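Side-chain contacts in protein-arginine-phosphatase (Bacillus subtilis subsp. subtilis, PDB 4KK3), which dephosphorylates phosphoarginine residues in many proteins, counteracting the arginine kinase McsB and restoring DNA binding by the repressor CtsR: residues A[3-8]-A[136-141]; A[72-77]-A[93-98]. One frame throughout, in Å; residues are numbered along the deposited sequence.

Interaction 1 (A[3-8]-A[136-141]). With PO4 (phosphate ion), chain B.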
ATOM      1  N   ILE A   3      -7.778  -5.607   2.427  1.00 20.78           N
ATOM      2  CA  ILE A   3      -6.414  -5.178   2.649  1.00 17.41           C
ATOM      3  C   ILE A   3      -6.330  -3.684   2.399  1.00 19.49           C
ATOM      4  O   ILE A   3      -6.872  -3.186   1.412  1.00 20.42           O
ATOM      5  CB  ILE A   3      -5.449  -5.888   1.697  1.00 25.90           C
ATOM      6  CG1 ILE A   3      -5.641  -7.400   1.777  1.00 35.37           C
ATOM      7  CG2 ILE A   3      -4.004  -5.516   2.020  1.00 28.08           C
ATOM      8  CD1 ILE A   3      -5.112  -7.992   3.020  1.00 40.90           C
ATOM      9  N   ILE A   4      -5.678  -2.961   3.303  1.00 14.86           N
ATOM     10  CA  ILE A   4      -5.409  -1.546   3.061  1.00 16.51           C
ATOM     11  C   ILE A   4      -3.914  -1.204   3.141  1.00 16.72           C
ATOM     12  O   ILE A   4      -3.229  -1.570   4.085  1.00 17.34           O
ATOM     13  CB  ILE A   4      -6.260  -0.618   3.964  1.00 21.36           C
ATOM     14  CG1 ILE A   4      -6.005   0.852   3.629  1.00 22.89           C
ATOM     15  CG2 ILE A   4      -5.976  -0.856   5.424  1.00 27.14           C
ATOM     16  CD1 ILE A   4      -7.088   1.773   4.130  1.00 28.28           C
ATOM     17  N   PHE A   5      -3.414  -0.516   2.118  1.00 13.77           N
ATOM     18  CA  PHE A   5      -2.031  -0.039   2.093  1.00 14.34           C
ATOM     19  C   PHE A   5      -2.012   1.397   2.589  1.00 11.75           C
ATOM     20  O   PHE A   5      -2.851   2.187   2.197  1.00 14.20           O
ATOM     21  CB  PHE A   5      -1.485  -0.096   0.656  1.00 14.17           C
ATOM     22  CG  PHE A   5      -1.355  -1.491   0.129  1.00 13.69           C
ATOM     23  CD1 PHE A   5      -0.370  -2.334   0.618  1.00 15.69           C
ATOM     24  CD2 PHE A   5      -2.219  -1.958  -0.854  1.00 17.80           C
ATOM     25  CE1 PHE A   5      -0.245  -3.623   0.149  1.00 19.71           C
ATOM     26  CE2 PHE A   5      -2.111  -3.255  -1.337  1.00 16.44           C
ATOM     27  CZ  PHE A   5      -1.116  -4.088  -0.852  1.00 17.34           C
ATOM     28  N   VAL A   6      -1.068   1.738   3.463  1.00 11.12           N
ATOM     29  CA  VAL A   6      -1.040   3.078   4.051  1.00 11.51           C
ATOM     30  C   VAL A   6       0.323   3.756   3.884  1.00 15.01           C
ATOM     31  O   VAL A   6       1.365   3.141   4.142  1.00 15.52           O
ATOM     32  CB  VAL A   6      -1.354   3.013   5.573  1.00 13.49           C
ATOM     33  CG1 VAL A   6      -1.192   4.405   6.191  1.00 13.64           C
ATOM     34  CG2 VAL A   6      -2.755   2.491   5.807  1.00 14.75           C
ATOM     35  N   CYS A   7       0.320   5.018   3.453  1.00 17.44           N
ATOM     36  CA  CYS A   7       1.553   5.809   3.419  1.00 15.25           C
ATOM     37  C   CYS A   7       1.289   7.178   4.034  1.00 17.72           C
ATOM     38  O   CYS A   7       0.377   7.325   4.841  1.00 17.95           O
ATOM     39  CB  CYS A   7       2.127   5.926   1.992  1.00 18.98           C
ATOM     40  SG  CYS A   7       1.013   6.675   0.767  1.00 18.41           S
ATOM     41  N   THR A   8       2.083   8.175   3.670  1.00 16.95           N
ATOM     42  CA  THR A   8       1.895   9.501   4.243  1.00 18.97           C
ATOM     43  C   THR A   8       0.823  10.288   3.465  1.00 18.78           C
ATOM     44  O   THR A   8      -0.232  10.638   3.996  1.00 20.83           O
ATOM     45  CB  THR A   8       3.223  10.286   4.246  1.00 24.57           C
ATOM     46  OG1 THR A   8       4.215   9.560   4.988  1.00 21.64           O
ATOM     47  CG2 THR A   8       3.030  11.666   4.857  1.00 23.65           C
ATOM     48  N   GLU A 136       8.033  -6.461  -6.359  1.00 18.76           N
ATOM     49  CA  GLU A 136       8.646  -7.673  -5.830  1.00 21.50           C
ATOM     50  C   GLU A 136       8.009  -8.094  -4.507  1.00 21.54           C
ATOM     51  O   GLU A 136       7.767  -9.276  -4.270  1.00 24.44           O
ATOM     52  CB  GLU A 136      10.156  -7.479  -5.662  1.00 28.90           C
ATOM     53  CG  GLU A 136      10.868  -8.674  -5.055  1.00 32.80           C
ATOM     54  CD  GLU A 136      12.377  -8.552  -5.106  1.00 38.17           C
ATOM     55  OE1 GLU A 136      12.945  -8.559  -6.218  1.00 42.06           O
ATOM     56  OE2 GLU A 136      12.994  -8.452  -4.030  1.00 38.54           O
ATOM     57  N   LEU A 137       7.736  -7.122  -3.642  1.00 16.87           N
ATOM     58  CA  LEU A 137       7.094  -7.413  -2.358  1.00 20.83           C
ATOM     59  C   LEU A 137       5.662  -7.909  -2.538  1.00 20.68           C
ATOM     60  O   LEU A 137       5.195  -8.828  -1.843  1.00 20.60           O
ATOM     61  CB  LEU A 137       7.089  -6.154  -1.501  1.00 17.90           C
ATOM     62  CG  LEU A 137       8.468  -5.787  -0.947  1.00 17.58           C
ATOM     63  CD1 LEU A 137       8.494  -4.345  -0.460  1.00 20.32           C
ATOM     64  CD2 LEU A 137       8.847  -6.742   0.170  1.00 20.08           C
ATOM     65  N   LEU A 138       4.967  -7.302  -3.490  1.00 16.95           N
ATOM     66  CA  LEU A 138       3.551  -7.567  -3.684  1.00 16.00           C
ATOM     67  C   LEU A 138       3.321  -8.895  -4.392  1.00 16.51           C
ATOM     68  O   LEU A 138       2.321  -9.557  -4.135  1.00 21.27           O
ATOM     69  CB  LEU A 138       2.888  -6.416  -4.441  1.00 16.68           C
ATOM     70  CG  LEU A 138       2.910  -5.116  -3.617  1.00 16.30           C
ATOM     71  CD1 LEU A 138       2.499  -3.935  -4.491  1.00 19.05           C
ATOM     72  CD2 LEU A 138       2.029  -5.196  -2.380  1.00 19.32           C
ATOM     73  N   ARG A 139       4.252  -9.287  -5.260  1.00 18.56           N
ATOM     74  CA  ARG A 139       4.214 -10.637  -5.825  1.00 22.24           C
ATOM     75  C   ARG A 139       4.359 -11.701  -4.743  1.00 22.76           C
ATOM     76  O   ARG A 139       3.646 -12.708  -4.767  1.00 23.79           O
ATOM     77  CB  ARG A 139       5.259 -10.829  -6.928  1.00 28.03           C
ATOM     78  CG  ARG A 139       4.930 -10.033  -8.180  1.00 31.38           C
ATOM     79  CD  ARG A 139       5.779 -10.426  -9.369  1.00 37.88           C
ATOM     80  NE  ARG A 139       5.459  -9.596 -10.529  1.00 41.84           N
ATOM     81  CZ  ARG A 139       4.415  -9.795 -11.330  1.00 48.40           C
ATOM     82  NH1 ARG A 139       3.580 -10.804 -11.110  1.00 50.81           N
ATOM     83  NH2 ARG A 139       4.204  -8.985 -12.357  1.00 49.55           N
ATOM     84  N   GLN A 140       5.257 -11.468  -3.788  1.00 23.04           N
ATOM     85  CA  GLN A 140       5.433 -12.395  -2.671  1.00 26.76           C
ATOM     86  C   GLN A 140       4.203 -12.401  -1.775  1.00 24.58           C
ATOM     87  O   GLN A 140       3.788 -13.459  -1.311  1.00 24.27           O
ATOM     88  CB  GLN A 140       6.649 -12.046  -1.820  1.00 34.89           C
ATOM     89  CG  GLN A 140       7.978 -11.936  -2.528  1.00 44.28           C
ATOM     90  CD  GLN A 140       9.071 -11.428  -1.592  1.00 49.29           C
ATOM     91  OE1 GLN A 140       9.447 -12.107  -0.630  1.00 52.96           O
ATOM     92  NE2 GLN A 140       9.567 -10.219  -1.856  1.00 37.29           N
ATOM     93  N   LEU A 141       3.639 -11.218  -1.516  1.00 22.61           N
ATOM     94  CA  LEU A 141       2.426 -11.105  -0.715  1.00 21.00           C
ATOM     95  C   LEU A 141       1.313 -11.974  -1.283  1.00 20.77           C
ATOM     96  O   LEU A 141       0.639 -12.697  -0.551  1.00 22.82           O
ATOM     97  CB  LEU A 141       1.959  -9.645  -0.595  1.00 20.14           C
ATOM     98  CG  LEU A 141       0.677  -9.370   0.208  1.00 15.96           C
ATOM     99  CD1 LEU A 141       0.868  -9.725   1.686  1.00 20.50           C
ATOM    100  CD2 LEU A 141       0.235  -7.909   0.084  1.00 16.54           C
TER
HETATM  101  P   PO4 B 201       3.496   9.185  -0.359  1.00 21.57           P
HETATM  102  O1  PO4 B 201       4.065   7.858  -0.759  1.00 19.49           O
HETATM  103  O2  PO4 B 201       4.428  10.283  -0.851  1.00 22.18           O
HETATM  104  O3  PO4 B 201       3.487   9.261   1.178  1.00 19.44           O
HETATM  105  O4  PO4 B 201       2.112   9.460  -0.861  1.00 22.63           O
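Phe5 meets Leu138 and Leu141 in an entirely apolar contact between the strand that leads to the active site and the long C-terminal helix. Backbones stay well apart, with Phe5 CA 11.0 Å from Leu138 CA, and the ring bridges the gap with its far end. Phe5 CZ lies 3.7 Å from Leu138 CD2, which approaches the ring obliquely and touches CE1 as well. Leu141 points back at the phenylalanine, the two side chains meeting head-on, with Leu141 CD2 at the ring edge, near its plane, 4.2 Å from Phe5 CZ. The two leucines are three residues apart on the helix and use different first torsions: CG of Leu138 stands beside its backbone N (chi1 -65°), whereas that of Leu141 is swung opposite it (179°), and one methyl from each thereby converges on CZ.

Polar bonding is found away from this packing, within the helix and at the phosphate. Within the helix, Gln140 NE2 donates to Glu136 O at 3.2 Å, one turn back; the acceptor lies in the amide plane, but the donor stands above the carbonyl plane.

Just beyond the C-terminal end of the strand, Thr8 N makes a weak bond of 3.1 Å to O3 of the phosphate ion, and SG of the nucleophile Cys7 is 3.4 Å from phosphate O4. Backbone N-H groups of Gly9, Thr11, Cys12 and Arg13 also bind the ion, which thus occupies the phosphate-binding loop of the family's C-X5-R signature. Thr8 OG1 is hydrogen-bonded to His87.

Strand 2-7 runs inside the parallel sheet, between strands 33-38 and 79-82, and helix 124-145 packs on the face bearing Phe5. There Leu141 also touches Phe21 of helix 13-28, Leu81 of strand 79-82 and Tyr108 of helix 105-110.

Interaction 2 (A[72-77]-A[93-98])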
ATOM      1  N   GLU A  72     -13.200   4.131  10.692  1.00 31.68           N
ATOM      2  CA  GLU A  72     -14.038   3.167   9.983  1.00 39.33           C
ATOM      3  C   GLU A  72     -13.225   2.214   9.107  1.00 36.43           C
ATOM      4  O   GLU A  72     -13.467   1.005   9.107  1.00 37.76           O
ATOM      5  CB  GLU A  72     -15.075   3.886   9.120  1.00 49.49           C
ATOM      6  CG  GLU A  72     -16.086   2.956   8.475  1.00 59.13           C
ATOM      7  CD  GLU A  72     -16.725   3.560   7.240  1.00 65.65           C
ATOM      8  OE1 GLU A  72     -16.048   3.610   6.189  1.00 64.44           O
ATOM      9  OE2 GLU A  72     -17.897   3.984   7.322  1.00 69.79           O
ATOM     10  N   LEU A  73     -12.275   2.763   8.356  1.00 29.32           N
ATOM     11  CA  LEU A  73     -11.384   1.949   7.531  1.00 31.11           C
ATOM     12  C   LEU A  73     -10.527   1.017   8.386  1.00 32.18           C
ATOM     13  O   LEU A  73     -10.311  -0.145   8.030  1.00 33.91           O
ATOM     14  CB  LEU A  73     -10.482   2.834   6.669  1.00 26.42           C
ATOM     15  CG  LEU A  73     -11.143   3.683   5.584  1.00 31.51           C
ATOM     16  CD1 LEU A  73     -10.107   4.593   4.930  1.00 28.38           C
ATOM     17  CD2 LEU A  73     -11.817   2.802   4.547  1.00 37.15           C
HETATM   18  N   MSE A  74     -10.035   1.537   9.507  1.00 35.31           N
HETATM   19  CA  MSE A  74      -9.191   0.760  10.407  1.00 33.51           C
HETATM   20  C   MSE A  74      -9.956  -0.398  11.040  1.00 34.81           C
HETATM   21  O   MSE A  74      -9.413  -1.487  11.213  1.00 39.94           O
HETATM   22  CB  MSE A  74      -8.572   1.655  11.490  1.00 33.59           C
HETATM   23  CG  MSE A  74      -7.447   2.560  10.992  1.00 30.46           C
HETATM   24 SE   MSE A  74      -5.909   1.539  10.351  0.71 28.56          SE
HETATM   25  CE  MSE A  74      -5.637   0.459  11.952  1.00 20.33           C
ATOM     26  N   GLU A  75     -11.219  -0.163  11.379  1.00 34.36           N
ATOM     27  CA  GLU A  75     -12.044  -1.206  11.983  1.00 37.40           C
ATOM     28  C   GLU A  75     -12.344  -2.318  10.979  1.00 36.88           C
ATOM     29  O   GLU A  75     -12.277  -3.501  11.315  1.00 35.81           O
ATOM     30  CB  GLU A  75     -13.351  -0.615  12.531  1.00 44.21           C
ATOM     31  CG  GLU A  75     -14.261  -1.614  13.255  1.00 51.73           C
ATOM     32  CD  GLU A  75     -15.090  -2.479  12.308  1.00 59.11           C
ATOM     33  OE1 GLU A  75     -15.496  -1.981  11.235  1.00 58.19           O
ATOM     34  OE2 GLU A  75     -15.324  -3.663  12.635  1.00 64.22           O
ATOM     35  N   SER A  76     -12.682  -1.933   9.749  1.00 35.68           N
ATOM     36  CA  SER A  76     -13.149  -2.891   8.745  1.00 39.05           C
ATOM     37  C   SER A  76     -12.046  -3.695   8.060  1.00 35.57           C
ATOM     38  O   SER A  76     -12.308  -4.766   7.512  1.00 37.53           O
ATOM     39  CB  SER A  76     -13.987  -2.182   7.679  1.00 48.44           C
ATOM     40  OG  SER A  76     -14.277  -3.061   6.606  1.00 54.22           O
ATOM     41  N   ALA A  77     -10.824  -3.173   8.073  1.00 30.69           N
ATOM     42  CA  ALA A  77      -9.705  -3.862   7.434  1.00 27.98           C
ATOM     43  C   ALA A  77      -9.362  -5.168   8.137  1.00 26.77           C
ATOM     44  O   ALA A  77      -9.413  -5.255   9.365  1.00 28.42           O
ATOM     45  CB  ALA A  77      -8.473  -2.950   7.385  1.00 27.70           C
ATOM     46  N   SER A  93      -1.181   6.063  17.251  1.00 35.57           N
ATOM     47  CA  SER A  93      -1.421   7.266  18.046  1.00 37.40           C
ATOM     48  C   SER A  93      -2.726   7.956  17.666  1.00 39.80           C
ATOM     49  O   SER A  93      -3.339   8.635  18.487  1.00 42.41           O
ATOM     50  CB  SER A  93      -0.249   8.244  17.928  1.00 39.19           C
ATOM     51  OG  SER A  93      -0.151   8.782  16.616  1.00 42.16           O
ATOM     52  N   GLN A  94      -3.148   7.772  16.420  1.00 35.30           N
ATOM     53  CA  GLN A  94      -4.312   8.481  15.902  1.00 41.75           C
ATOM     54  C   GLN A  94      -5.594   7.650  15.889  1.00 41.61           C
ATOM     55  O   GLN A  94      -6.692   8.206  15.874  1.00 45.45           O
ATOM     56  CB  GLN A  94      -4.020   9.035  14.503  1.00 47.06           C
ATOM     57  CG  GLN A  94      -2.940  10.105  14.482  1.00 55.05           C
ATOM     58  CD  GLN A  94      -3.216  11.242  15.459  1.00 64.86           C
ATOM     59  OE1 GLN A  94      -2.370  11.581  16.293  1.00 65.84           O
ATOM     60  NE2 GLN A  94      -4.401  11.840  15.356  1.00 68.42           N
ATOM     61  N   PHE A  95      -5.465   6.327  15.904  1.00 34.73           N
ATOM     62  CA  PHE A  95      -6.649   5.476  15.842  1.00 31.99           C
ATOM     63  C   PHE A  95      -6.726   4.450  16.960  1.00 36.46           C
ATOM     64  O   PHE A  95      -5.949   4.500  17.917  1.00 32.18           O
ATOM     65  CB  PHE A  95      -6.767   4.814  14.462  1.00 29.22           C
ATOM     66  CG  PHE A  95      -6.787   5.805  13.343  1.00 32.95           C
ATOM     67  CD1 PHE A  95      -7.911   6.579  13.110  1.00 39.38           C
ATOM     68  CD2 PHE A  95      -5.669   5.999  12.558  1.00 31.66           C
ATOM     69  CE1 PHE A  95      -7.926   7.513  12.099  1.00 40.73           C
ATOM     70  CE2 PHE A  95      -5.676   6.933  11.543  1.00 34.00           C
ATOM     71  CZ  PHE A  95      -6.807   7.690  11.312  1.00 39.29           C
ATOM     72  N   GLY A  96      -7.681   3.535  16.834  1.00 39.34           N
ATOM     73  CA  GLY A  96      -8.011   2.604  17.899  1.00 39.53           C
ATOM     74  C   GLY A  96      -6.985   1.517  18.148  1.00 34.97           C
ATOM     75  O   GLY A  96      -5.858   1.569  17.638  1.00 33.00           O
ATOM     76  N   ARG A  97      -7.395   0.528  18.939  1.00 31.62           N
ATOM     77  CA  ARG A  97      -6.540  -0.579  19.339  1.00 28.55           C
ATOM     78  C   ARG A  97      -6.475  -1.650  18.265  1.00 28.89           C
ATOM     79  O   ARG A  97      -7.136  -2.691  18.363  1.00 28.49           O
ATOM     80  CB  ARG A  97      -7.067  -1.192  20.642  1.00 37.46           C
ATOM     81  CG  ARG A  97      -7.263  -0.187  21.766  1.00 48.54           C
ATOM     82  CD  ARG A  97      -5.931   0.233  22.365  1.00 58.51           C
ATOM     83  NE  ARG A  97      -5.122  -0.926  22.743  1.00 61.62           N
ATOM     84  CZ  ARG A  97      -3.853  -0.857  23.134  1.00 55.76           C
ATOM     85  NH1 ARG A  97      -3.241   0.317  23.210  1.00 52.41           N
ATOM     86  NH2 ARG A  97      -3.194  -1.962  23.443  1.00 52.27           N
ATOM     87  N   TYR A  98      -5.652  -1.406  17.253  1.00 23.85           N
ATOM     88  CA  TYR A  98      -5.596  -2.291  16.091  1.00 24.51           C
ATOM     89  C   TYR A  98      -4.201  -2.759  15.752  1.00 24.59           C
ATOM     90  O   TYR A  98      -3.954  -3.162  14.617  1.00 22.50           O
ATOM     91  CB  TYR A  98      -6.169  -1.596  14.859  1.00 24.24           C
ATOM     92  CG  TYR A  98      -7.604  -1.187  15.015  1.00 29.00           C
ATOM     93  CD1 TYR A  98      -8.590  -2.137  15.220  1.00 30.60           C
ATOM     94  CD2 TYR A  98      -7.979   0.149  14.951  1.00 32.51           C
ATOM     95  CE1 TYR A  98      -9.911  -1.772  15.369  1.00 37.71           C
ATOM     96  CE2 TYR A  98      -9.301   0.523  15.092  1.00 33.17           C
ATOM     97  CZ  TYR A  98     -10.259  -0.442  15.307  1.00 37.82           C
ATOM     98  OH  TYR A  98     -11.577  -0.079  15.459  1.00 45.75           O
TER
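Met74, near the end of helix 71-76, comes closest in backbone to Tyr98, CA to CA 7.4 Å, where the chain leaving helix 85-94 turns back past it. Met74, present as selenomethionine, reaches both aromatic rings of that loop. Its chain bends at chi2 (-64°) and chi3, which brings CE to 3.6 Å from Tyr98 CB, while CG rests over one face of the Phe95 ring, 4.1 Å from Phe95 CG. The Tyr98 ring lies across the backbone of Met74 and Glu75: Met74 O sits over the centre of one face, 4.0 Å above the plane, and also accepts a bond from Lys101 NZ. Farther out, Tyr98 OH packs 3.5 Å from Glu75 CB, but its hydrogen bond goes to Glu71 OE2. Replacing Tyr98 with an alanine would probably uncover the methyl of Met74 and leave Glu71 OE2 without its hydroxyl partner. Arg97, centre of an inverse gamma turn, precedes the tyrosine. The arrangement belongs to a beta-alpha-beta crossover: helix 85-94 and this loop connect parallel strands 79-82 and 102-104, and the loop packs on the helix leading into the first of them.

In the fold
Interaction 1 lies in the core, its centre about 4 Å from that of the chain, and all three residues that touch are buried; the centre of interaction 2 is about 16 Å from the chain's, and the contact is only partly buried. Their chemistry differs accordingly. Between its segments the first joins a phenylalanine to two leucines, with polar bonding to the phosphate at the strand's end, whereas the second combines a buried selenomethionine with aromatic rings, a backbone carbonyl and a glutamate chain at the rim. They share no helix or strand, yet they touch: Ile4 CG2 of strand 2-7 packs 3.8 Å from Ala77 CB. Along the chain, 72-77 and 93-98 are nested within the loop closed by 3-8 and 136-141.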